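Local atomic coordinates of uncharacterized protein (Acinetobacter baumannii, PDB entry 4PAR), a protein that acts as a restriction endonuclease specific for DNA carrying 5-hydroxymethylcytosine, pairing a VSR-like nuclease domain with an SRA-like domain. Residues 123-128 / 137-142; 266-271 / 290-295. The protein carries 3 engineered substitutions. All coordinates share one frame; numbering follows the deposited sequence.

Contact 1. Residues 123-128 / 137-142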
ATOM      1  N   VAL F 123     -29.265   7.499  16.906  1.00 68.57           N
ATOM      2  CA  VAL F 123     -28.980   7.293  18.316  1.00 63.10           C
ATOM      3  C   VAL F 123     -28.181   8.465  18.873  1.00 77.75           C
ATOM      4  O   VAL F 123     -27.061   8.718  18.439  1.00 88.24           O
ATOM      5  CB  VAL F 123     -28.225   5.991  18.546  1.00 58.85           C
ATOM      6  CG1 VAL F 123     -28.080   5.732  20.045  1.00 60.94           C
ATOM      7  CG2 VAL F 123     -28.953   4.841  17.861  1.00 53.13           C
ATOM      8  N   ASN F 124     -28.766   9.180  19.830  1.00 65.85           N
ATOM      9  CA  ASN F 124     -28.124  10.354  20.406  1.00 77.13           C
ATOM     10  C   ASN F 124     -27.341   9.997  21.651  1.00 86.88           C
ATOM     11  O   ASN F 124     -27.916   9.639  22.679  1.00 89.03           O
ATOM     12  CB  ASN F 124     -29.161  11.423  20.734  1.00 99.76           C
ATOM     13  CG  ASN F 124     -30.028  11.761  19.551  1.00118.27           C
ATOM     14  OD1 ASN F 124     -31.111  11.204  19.387  1.00130.45           O
ATOM     15  ND2 ASN F 124     -29.549  12.667  18.705  1.00127.34           N
ATOM     16  N   VAL F 125     -26.022  10.108  21.550  1.00 81.75           N
ATOM     17  CA  VAL F 125     -25.129   9.618  22.586  1.00 76.09           C
ATOM     18  C   VAL F 125     -24.671  10.685  23.575  1.00 94.31           C
ATOM     19  O   VAL F 125     -23.954  10.384  24.526  1.00 95.54           O
ATOM     20  CB  VAL F 125     -23.899   8.984  21.954  1.00 70.41           C
ATOM     21  CG1 VAL F 125     -24.322   7.848  21.039  1.00 61.33           C
ATOM     22  CG2 VAL F 125     -23.122  10.034  21.184  1.00 77.55           C
ATOM     23  N   PHE F 126     -25.085  11.929  23.360  1.00107.55           N
ATOM     24  CA  PHE F 126     -24.671  13.010  24.247  1.00 95.91           C
ATOM     25  C   PHE F 126     -25.866  13.727  24.858  1.00100.22           C
ATOM     26  O   PHE F 126     -26.767  14.167  24.145  1.00124.50           O
ATOM     27  CB  PHE F 126     -23.790  14.010  23.498  1.00 90.65           C
ATOM     28  CG  PHE F 126     -22.485  13.434  23.030  1.00 86.35           C
ATOM     29  CD1 PHE F 126     -21.821  12.488  23.785  1.00109.39           C
ATOM     30  CD2 PHE F 126     -21.928  13.835  21.832  1.00 80.45           C
ATOM     31  CE1 PHE F 126     -20.622  11.957  23.353  1.00116.02           C
ATOM     32  CE2 PHE F 126     -20.733  13.313  21.396  1.00 86.74           C
ATOM     33  CZ  PHE F 126     -20.078  12.370  22.154  1.00 99.26           C
ATOM     34  N   LYS F 127     -25.872  13.836  26.184  1.00 94.92           N
ATOM     35  CA  LYS F 127     -26.918  14.575  26.873  1.00109.13           C
ATOM     36  C   LYS F 127     -26.676  16.072  26.687  1.00133.56           C
ATOM     37  O   LYS F 127     -27.417  16.743  25.970  1.00135.34           O
ATOM     38  CB  LYS F 127     -26.980  14.201  28.364  1.00111.41           C
ATOM     39  CG  LYS F 127     -25.636  14.075  29.076  1.00120.70           C
ATOM     40  CD  LYS F 127     -25.812  14.080  30.594  1.00140.79           C
ATOM     41  CE  LYS F 127     -24.471  14.157  31.317  1.00106.29           C
ATOM     42  NZ  LYS F 127     -24.649  14.287  32.789  1.00112.67           N
ATOM     43  N   ASN F 128     -25.621  16.585  27.309  1.00141.77           N
ATOM     44  CA  ASN F 128     -25.219  17.962  27.094  1.00135.77           C
ATOM     45  C   ASN F 128     -24.060  17.980  26.119  1.00143.72           C
ATOM     46  O   ASN F 128     -22.941  17.619  26.471  1.00160.00           O
ATOM     47  CB  ASN F 128     -24.810  18.634  28.408  1.00142.63           C
ATOM     48  CG  ASN F 128     -25.930  18.656  29.434  1.00164.53           C
ATOM     49  OD1 ASN F 128     -26.020  17.775  30.291  1.00169.79           O
ATOM     50  ND2 ASN F 128     -26.781  19.675  29.360  1.00168.49           N
ATOM     51  N   GLU F 137     -28.368   3.762  30.312  1.00 86.27           N
ATOM     52  CA  GLU F 137     -29.754   3.314  30.318  1.00 92.85           C
ATOM     53  C   GLU F 137     -30.518   3.916  29.148  1.00100.68           C
ATOM     54  O   GLU F 137     -31.240   3.214  28.439  1.00113.80           O
ATOM     55  CB  GLU F 137     -30.428   3.679  31.639  1.00 98.56           C
ATOM     56  CG  GLU F 137     -31.843   3.149  31.776  1.00114.23           C
ATOM     57  CD  GLU F 137     -32.427   3.407  33.154  1.00143.24           C
ATOM     58  OE1 GLU F 137     -31.760   4.079  33.971  1.00148.01           O
ATOM     59  OE2 GLU F 137     -33.554   2.936  33.422  1.00155.06           O
ATOM     60  N   ASN F 138     -30.333   5.216  28.939  1.00 95.23           N
ATOM     61  CA  ASN F 138     -31.005   5.928  27.861  1.00 97.77           C
ATOM     62  C   ASN F 138     -30.602   5.404  26.487  1.00 79.05           C
ATOM     63  O   ASN F 138     -31.456   5.126  25.632  1.00 88.10           O
ATOM     64  CB  ASN F 138     -30.706   7.423  27.955  1.00111.61           C
ATOM     65  CG  ASN F 138     -31.357   8.216  26.844  1.00111.42           C
ATOM     66  OD1 ASN F 138     -30.849   8.269  25.724  1.00 96.75           O
ATOM     67  ND2 ASN F 138     -32.487   8.843  27.149  1.00117.51           N
ATOM     68  N   ILE F 139     -29.294   5.280  26.283  1.00 81.73           N
ATOM     69  CA  ILE F 139     -28.757   4.768  25.028  1.00 81.57           C
ATOM     70  C   ILE F 139     -29.333   3.387  24.737  1.00 80.24           C
ATOM     71  O   ILE F 139     -29.829   3.121  23.632  1.00 81.23           O
ATOM     72  CB  ILE F 139     -27.216   4.704  25.063  1.00 65.44           C
ATOM     73  CG1 ILE F 139     -26.638   6.120  25.157  1.00 67.74           C
ATOM     74  CG2 ILE F 139     -26.683   3.978  23.844  1.00 60.93           C
ATOM     75  CD1 ILE F 139     -25.170   6.226  24.816  1.00 66.13           C
ATOM     76  N   HIS F 140     -29.291   2.526  25.750  1.00 68.34           N
ATOM     77  CA  HIS F 140     -29.866   1.191  25.656  1.00 87.24           C
ATOM     78  C   HIS F 140     -31.344   1.227  25.278  1.00104.82           C
ATOM     79  O   HIS F 140     -31.800   0.396  24.498  1.00117.62           O
ATOM     80  CB  HIS F 140     -29.691   0.441  26.975  1.00 86.27           C
ATOM     81  CG  HIS F 140     -28.275   0.048  27.263  1.00 74.74           C
ATOM     82  ND1 HIS F 140     -27.901  -0.577  28.433  1.00 82.71           N
ATOM     83  CD2 HIS F 140     -27.145   0.189  26.532  1.00 64.64           C
ATOM     84  CE1 HIS F 140     -26.600  -0.800  28.412  1.00 88.88           C
ATOM     85  NE2 HIS F 140     -26.117  -0.345  27.270  1.00 74.47           N
ATOM     86  N   GLN F 141     -32.090   2.182  25.832  1.00 99.67           N
ATOM     87  CA  GLN F 141     -33.507   2.321  25.502  1.00 94.99           C
ATOM     88  C   GLN F 141     -33.695   2.646  24.017  1.00 88.30           C
ATOM     89  O   GLN F 141     -34.460   1.971  23.316  1.00 93.97           O
ATOM     90  CB  GLN F 141     -34.160   3.394  26.378  1.00 96.00           C
ATOM     91  CG  GLN F 141     -34.374   2.959  27.826  1.00 96.20           C
ATOM     92  CD  GLN F 141     -34.763   4.106  28.744  1.00106.45           C
ATOM     93  OE1 GLN F 141     -34.793   5.266  28.332  1.00118.91           O
ATOM     94  NE2 GLN F 141     -35.058   3.784  29.998  1.00103.61           N
ATOM     95  N   GLN F 142     -32.982   3.670  23.547  1.00 74.30           N
ATOM     96  CA  GLN F 142     -32.970   4.013  22.124  1.00 72.36           C
ATOM     97  C   GLN F 142     -32.682   2.792  21.233  1.00 91.07           C
ATOM     98  O   GLN F 142     -33.363   2.540  20.221  1.00115.81           O
ATOM     99  CB  GLN F 142     -31.933   5.110  21.854  1.00 68.14           C
ATOM    100  CG  GLN F 142     -32.107   6.378  22.695  1.00 79.44           C
ATOM    101  CD  GLN F 142     -31.124   7.484  22.318  1.00 71.07           C
ATOM    102  OE1 GLN F 142     -30.893   7.755  21.141  1.00 68.36           O
ATOM    103  NE2 GLN F 142     -30.535   8.115  23.323  1.00 73.33           N
TER
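V123 and Q142 bring their CA atoms to 6.4 Å, and V125 and I139 come almost as near, so residues 123-128 pass close beside helix segment 137-142. Strand 119-124 ends at N124, beyond which the chain turns into a loop. V123 makes its backbone bonds with strand 69-74, while the N and O of N124 are turned to the helix. Both are met by the side chain of Q142. Its CG lies beside its own backbone N (chi1 -55°), and the chain beyond is extended, bringing the terminal amide to the strand. OE1 takes the N-H of N124 on a lone pair, in the carbonyl plane, with OE1 2.9 Å from the backbone N. NE2 of Q142 returns the favour, lying 3.1 Å from the O of N124 and tilted somewhat from that carbonyl's plane. One amide thus serves the donor and the acceptor of a single residue, much as a neighbouring strand would. Both bonds are moderately bent, at 154° and 155°. CG1 of V123 lies 3.6 Å from OE1 of Q142, lining one side of this polar pair. Beside it, CD1 of I139 reaches V125, with CD1 4.1 Å from the CA of V125, and CG1 of V123 approaches CG2 of I139 more loosely. V29 of helix 26-37 and V73 of strand 69-74 extend the same apolar layer. H140, turned away from this contact, meets F40 of the second subunit. This is a worked example of a side-chain amide pairing with the backbone of a strand that is outermost in its sheet within this chain, while V123, V125 and I139 pack helix 136-159 against the strand's end and the loop that follows.

Contact 2. Residues 266-271 / 290-295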
ATOM      1  N   PRO F 266     -29.624  -0.564 -29.403  1.00127.38           N
ATOM      2  CA  PRO F 266     -30.867  -0.986 -28.742  1.00133.63           C
ATOM      3  C   PRO F 266     -31.401   0.051 -27.758  1.00134.63           C
ATOM      4  O   PRO F 266     -30.628   0.676 -27.033  1.00129.78           O
ATOM      5  CB  PRO F 266     -30.451  -2.261 -28.007  1.00130.33           C
ATOM      6  CG  PRO F 266     -29.005  -2.062 -27.727  1.00135.44           C
ATOM      7  CD  PRO F 266     -28.465  -1.338 -28.926  1.00126.36           C
ATOM      8  N   GLN F 267     -32.721   0.203 -27.723  1.00136.73           N
ATOM      9  CA  GLN F 267     -33.359   1.281 -26.977  1.00130.67           C
ATOM     10  C   GLN F 267     -33.501   1.009 -25.484  1.00125.02           C
ATOM     11  O   GLN F 267     -33.889   1.897 -24.722  1.00125.17           O
ATOM     12  CB  GLN F 267     -34.733   1.576 -27.579  1.00141.25           C
ATOM     13  CG  GLN F 267     -34.652   2.245 -28.934  1.00133.25           C
ATOM     14  CD  GLN F 267     -33.764   3.472 -28.903  1.00126.88           C
ATOM     15  OE1 GLN F 267     -32.700   3.495 -29.519  1.00122.54           O
ATOM     16  NE2 GLN F 267     -34.206   4.505 -28.198  1.00125.40           N
ATOM     17  N   LYS F 268     -33.186  -0.211 -25.065  1.00126.48           N
ATOM     18  CA  LYS F 268     -33.248  -0.562 -23.649  1.00120.62           C
ATOM     19  C   LYS F 268     -31.928  -1.144 -23.166  1.00117.57           C
ATOM     20  O   LYS F 268     -31.236  -1.839 -23.909  1.00120.55           O
ATOM     21  CB  LYS F 268     -34.375  -1.561 -23.388  1.00114.91           C
ATOM     22  CG  LYS F 268     -35.771  -0.989 -23.523  1.00117.07           C
ATOM     23  CD  LYS F 268     -36.812  -2.092 -23.441  1.00127.10           C
ATOM     24  CE  LYS F 268     -38.220  -1.523 -23.464  1.00138.15           C
ATOM     25  NZ  LYS F 268     -38.456  -0.620 -22.304  1.00133.45           N
ATOM     26  N   ARG F 269     -31.575  -0.848 -21.921  1.00108.06           N
ATOM     27  CA  ARG F 269     -30.396  -1.456 -21.317  1.00104.98           C
ATOM     28  C   ARG F 269     -30.671  -1.877 -19.880  1.00111.61           C
ATOM     29  O   ARG F 269     -31.123  -1.074 -19.067  1.00110.60           O
ATOM     30  CB  ARG F 269     -29.203  -0.498 -21.360  1.00102.07           C
ATOM     31  CG  ARG F 269     -28.581  -0.323 -22.735  1.00110.13           C
ATOM     32  CD  ARG F 269     -27.340   0.558 -22.669  1.00112.71           C
ATOM     33  NE  ARG F 269     -26.775   0.815 -23.991  1.00115.88           N
ATOM     34  CZ  ARG F 269     -25.718   1.588 -24.214  1.00109.67           C
ATOM     35  NH1 ARG F 269     -25.105   2.185 -23.201  1.00105.37           N
ATOM     36  NH2 ARG F 269     -25.272   1.765 -25.450  1.00111.59           N
ATOM     37  N   ILE F 270     -30.413  -3.145 -19.578  1.00114.10           N
ATOM     38  CA  ILE F 270     -30.424  -3.619 -18.199  1.00 96.39           C
ATOM     39  C   ILE F 270     -29.041  -3.365 -17.598  1.00 93.17           C
ATOM     40  O   ILE F 270     -28.017  -3.778 -18.155  1.00 93.21           O
ATOM     41  CB  ILE F 270     -30.812  -5.113 -18.112  1.00 96.10           C
ATOM     42  CG1 ILE F 270     -30.222  -5.764 -16.857  1.00111.15           C
ATOM     43  CG2 ILE F 270     -30.366  -5.848 -19.363  1.00 97.52           C
ATOM     44  CD1 ILE F 270     -29.019  -6.657 -17.124  1.00127.34           C
ATOM     45  N   VAL F 271     -29.011  -2.674 -16.462  1.00100.38           N
ATOM     46  CA  VAL F 271     -27.753  -2.142 -15.953  1.00 93.93           C
ATOM     47  C   VAL F 271     -27.214  -2.855 -14.714  1.00 92.46           C
ATOM     48  O   VAL F 271     -27.947  -3.123 -13.761  1.00 94.53           O
ATOM     49  CB  VAL F 271     -27.892  -0.646 -15.625  1.00 85.95           C
ATOM     50  CG1 VAL F 271     -26.523  -0.012 -15.452  1.00 89.20           C
ATOM     51  CG2 VAL F 271     -28.653   0.054 -16.722  1.00 88.34           C
ATOM     52  N   LEU F 290     -33.709  -1.668 -14.970  1.00 98.11           N
ATOM     53  CA  LEU F 290     -33.911  -1.705 -16.416  1.00100.77           C
ATOM     54  C   LEU F 290     -34.241  -0.302 -16.912  1.00 99.22           C
ATOM     55  O   LEU F 290     -35.298   0.263 -16.577  1.00102.76           O
ATOM     56  CB  LEU F 290     -35.020  -2.682 -16.802  1.00 99.03           C
ATOM     57  CG  LEU F 290     -35.322  -2.763 -18.301  1.00 94.32           C
ATOM     58  CD1 LEU F 290     -34.055  -3.045 -19.089  1.00 95.82           C
ATOM     59  CD2 LEU F 290     -36.370  -3.824 -18.582  1.00 96.46           C
ATOM     60  N   TYR F 291     -33.326   0.236 -17.720  1.00100.25           N
ATOM     61  CA  TYR F 291     -33.328   1.638 -18.129  1.00110.13           C
ATOM     62  C   TYR F 291     -33.658   1.820 -19.615  1.00122.79           C
ATOM     63  O   TYR F 291     -33.344   0.963 -20.449  1.00132.66           O
ATOM     64  CB  TYR F 291     -31.962   2.277 -17.830  1.00 95.95           C
ATOM     65  CG  TYR F 291     -31.689   2.559 -16.367  1.00 87.74           C
ATOM     66  CD1 TYR F 291     -31.568   1.523 -15.448  1.00 98.03           C
ATOM     67  CD2 TYR F 291     -31.530   3.862 -15.908  1.00 87.37           C
ATOM     68  CE1 TYR F 291     -31.313   1.776 -14.112  1.00106.81           C
ATOM     69  CE2 TYR F 291     -31.277   4.126 -14.575  1.00 96.03           C
ATOM     70  CZ  TYR F 291     -31.169   3.078 -13.679  1.00106.40           C
ATOM     71  OH  TYR F 291     -30.914   3.326 -12.347  1.00 98.01           O
ATOM     72  N   GLU F 292     -34.277   2.955 -19.935  1.00116.98           N
ATOM     73  CA  GLU F 292     -34.691   3.256 -21.302  1.00126.54           C
ATOM     74  C   GLU F 292     -34.120   4.594 -21.782  1.00130.14           C
ATOM     75  O   GLU F 292     -34.068   5.569 -21.029  1.00130.69           O
ATOM     76  CB  GLU F 292     -36.218   3.262 -21.396  1.00132.29           C
ATOM     77  CG  GLU F 292     -36.769   3.165 -22.806  1.00137.25           C
ATOM     78  CD  GLU F 292     -38.263   2.900 -22.820  1.00144.47           C
ATOM     79  OE1 GLU F 292     -38.684   1.900 -23.438  1.00155.40           O
ATOM     80  OE2 GLU F 292     -39.013   3.688 -22.205  1.00143.16           O
ATOM     81  N   PHE F 293     -33.715   4.626 -23.050  1.00120.03           N
ATOM     82  CA  PHE F 293     -33.033   5.774 -23.656  1.00112.66           C
ATOM     83  C   PHE F 293     -34.018   6.900 -23.992  1.00123.69           C
ATOM     84  O   PHE F 293     -34.970   6.682 -24.746  1.00130.89           O
ATOM     85  CB  PHE F 293     -32.290   5.288 -24.914  1.00112.70           C
ATOM     86  CG  PHE F 293     -31.908   6.379 -25.882  1.00119.67           C
ATOM     87  CD1 PHE F 293     -30.624   6.892 -25.895  1.00115.76           C
ATOM     88  CD2 PHE F 293     -32.819   6.848 -26.818  1.00124.09           C
ATOM     89  CE1 PHE F 293     -30.273   7.879 -26.791  1.00127.49           C
ATOM     90  CE2 PHE F 293     -32.476   7.837 -27.714  1.00129.85           C
ATOM     91  CZ  PHE F 293     -31.202   8.351 -27.705  1.00132.63           C
ATOM     92  N   GLN F 294     -33.837   8.082 -23.394  1.00129.68           N
ATOM     93  CA  GLN F 294     -34.712   9.212 -23.729  1.00126.31           C
ATOM     94  C   GLN F 294     -34.157  10.266 -24.707  1.00127.18           C
ATOM     95  O   GLN F 294     -34.930  11.031 -25.271  1.00125.60           O
ATOM     96  CB  GLN F 294     -35.127   9.930 -22.427  1.00127.18           C
ATOM     97  CG  GLN F 294     -35.753   9.014 -21.393  1.00133.17           C
ATOM     98  CD  GLN F 294     -37.188   9.370 -21.087  1.00142.63           C
ATOM     99  OE1 GLN F 294     -37.523  10.539 -20.893  1.00159.26           O
ATOM    100  NE2 GLN F 294     -38.051   8.361 -21.054  1.00131.86           N
ATOM    101  N   LYS F 295     -32.833  10.324 -24.886  1.00134.02           N
ATOM    102  CA  LYS F 295     -32.241  11.499 -25.551  1.00141.84           C
ATOM    103  C   LYS F 295     -30.845  11.356 -26.181  1.00136.11           C
ATOM    104  O   LYS F 295     -30.006  10.649 -25.650  1.00146.23           O
ATOM    105  CB  LYS F 295     -32.215  12.640 -24.532  1.00146.32           C
ATOM    106  CG  LYS F 295     -31.604  13.926 -25.031  1.00137.44           C
ATOM    107  CD  LYS F 295     -31.911  15.097 -24.082  1.00136.36           C
ATOM    108  CE  LYS F 295     -33.146  14.849 -23.197  1.00133.65           C
ATOM    109  NZ  LYS F 295     -33.835  16.115 -22.808  1.00137.62           N
TER
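The ring of Y291 has the carbonyl oxygen of R269 at its edge, near the ring plane, and CG2 of V271 approaches obliquely, 3.5 Å from CD1 of Y291. The ring of F293 carries the backbone N of K295 over the centre of one face, 3.7 Å above the plane, while the end of the Q267 side chain lies obliquely by the ring. The strands that carry these groups, 268-271 and 290-295, run antiparallel, with R269 and Y291 as the hydrogen-bonded pair: R269 N to Y291 O and Y291 N to R269 O are each 2.9 Å. A further bond, from F293 N to Q267 O, ties in the residue just before strand 268-276. The side chains of R269 and Y291 share one sheet face. The guanidinium of R269 leads away from its neighbour to a salt bridge with E247 and a cation-pi contact with W224. On the other face, K268 and E292 form a non-hydrogen-bonded pair whose side chains cross obliquely, joined by a salt bridge. A bend at the last torsion of K268 (chi4 -61°) sets NZ 2.8 Å from OE1 of E292, which it meets from well above the carboxylate plane. Farther along that face, CD1 of L290 packs 4.0 Å from CB of I270 and also lies against the carbonyl of R269. Within the SRA-like domain, then, backbone bonds set the hairpin's register; one face joins an ion pair to an apolar contact, and on the other the buried charge of R269, beside Y291, is probably balanced by E247.

Overall arrangement
Contact 1 closes before contact 2 opens along the chain, and the two lie on opposite sides of the chain's centre, their centres 47 Å apart and their nearest atoms about 30 Å apart. They share no helix, strand or sheet. The first joins strand 119-124, outermost within this chain in the five-stranded sheet of the PDDEXK-clan nuclease region, to helix 136-159; the second lies in the hairpin of strands 268-276 and 283-295 within the large mixed sheet of the SRA-like domain. Neither touches the bound DNA, which is about 18 Å and 13 Å from their nearest atoms. Each lies within its own family region, consistent with cleavage and modified-base recognition residing in separate domains.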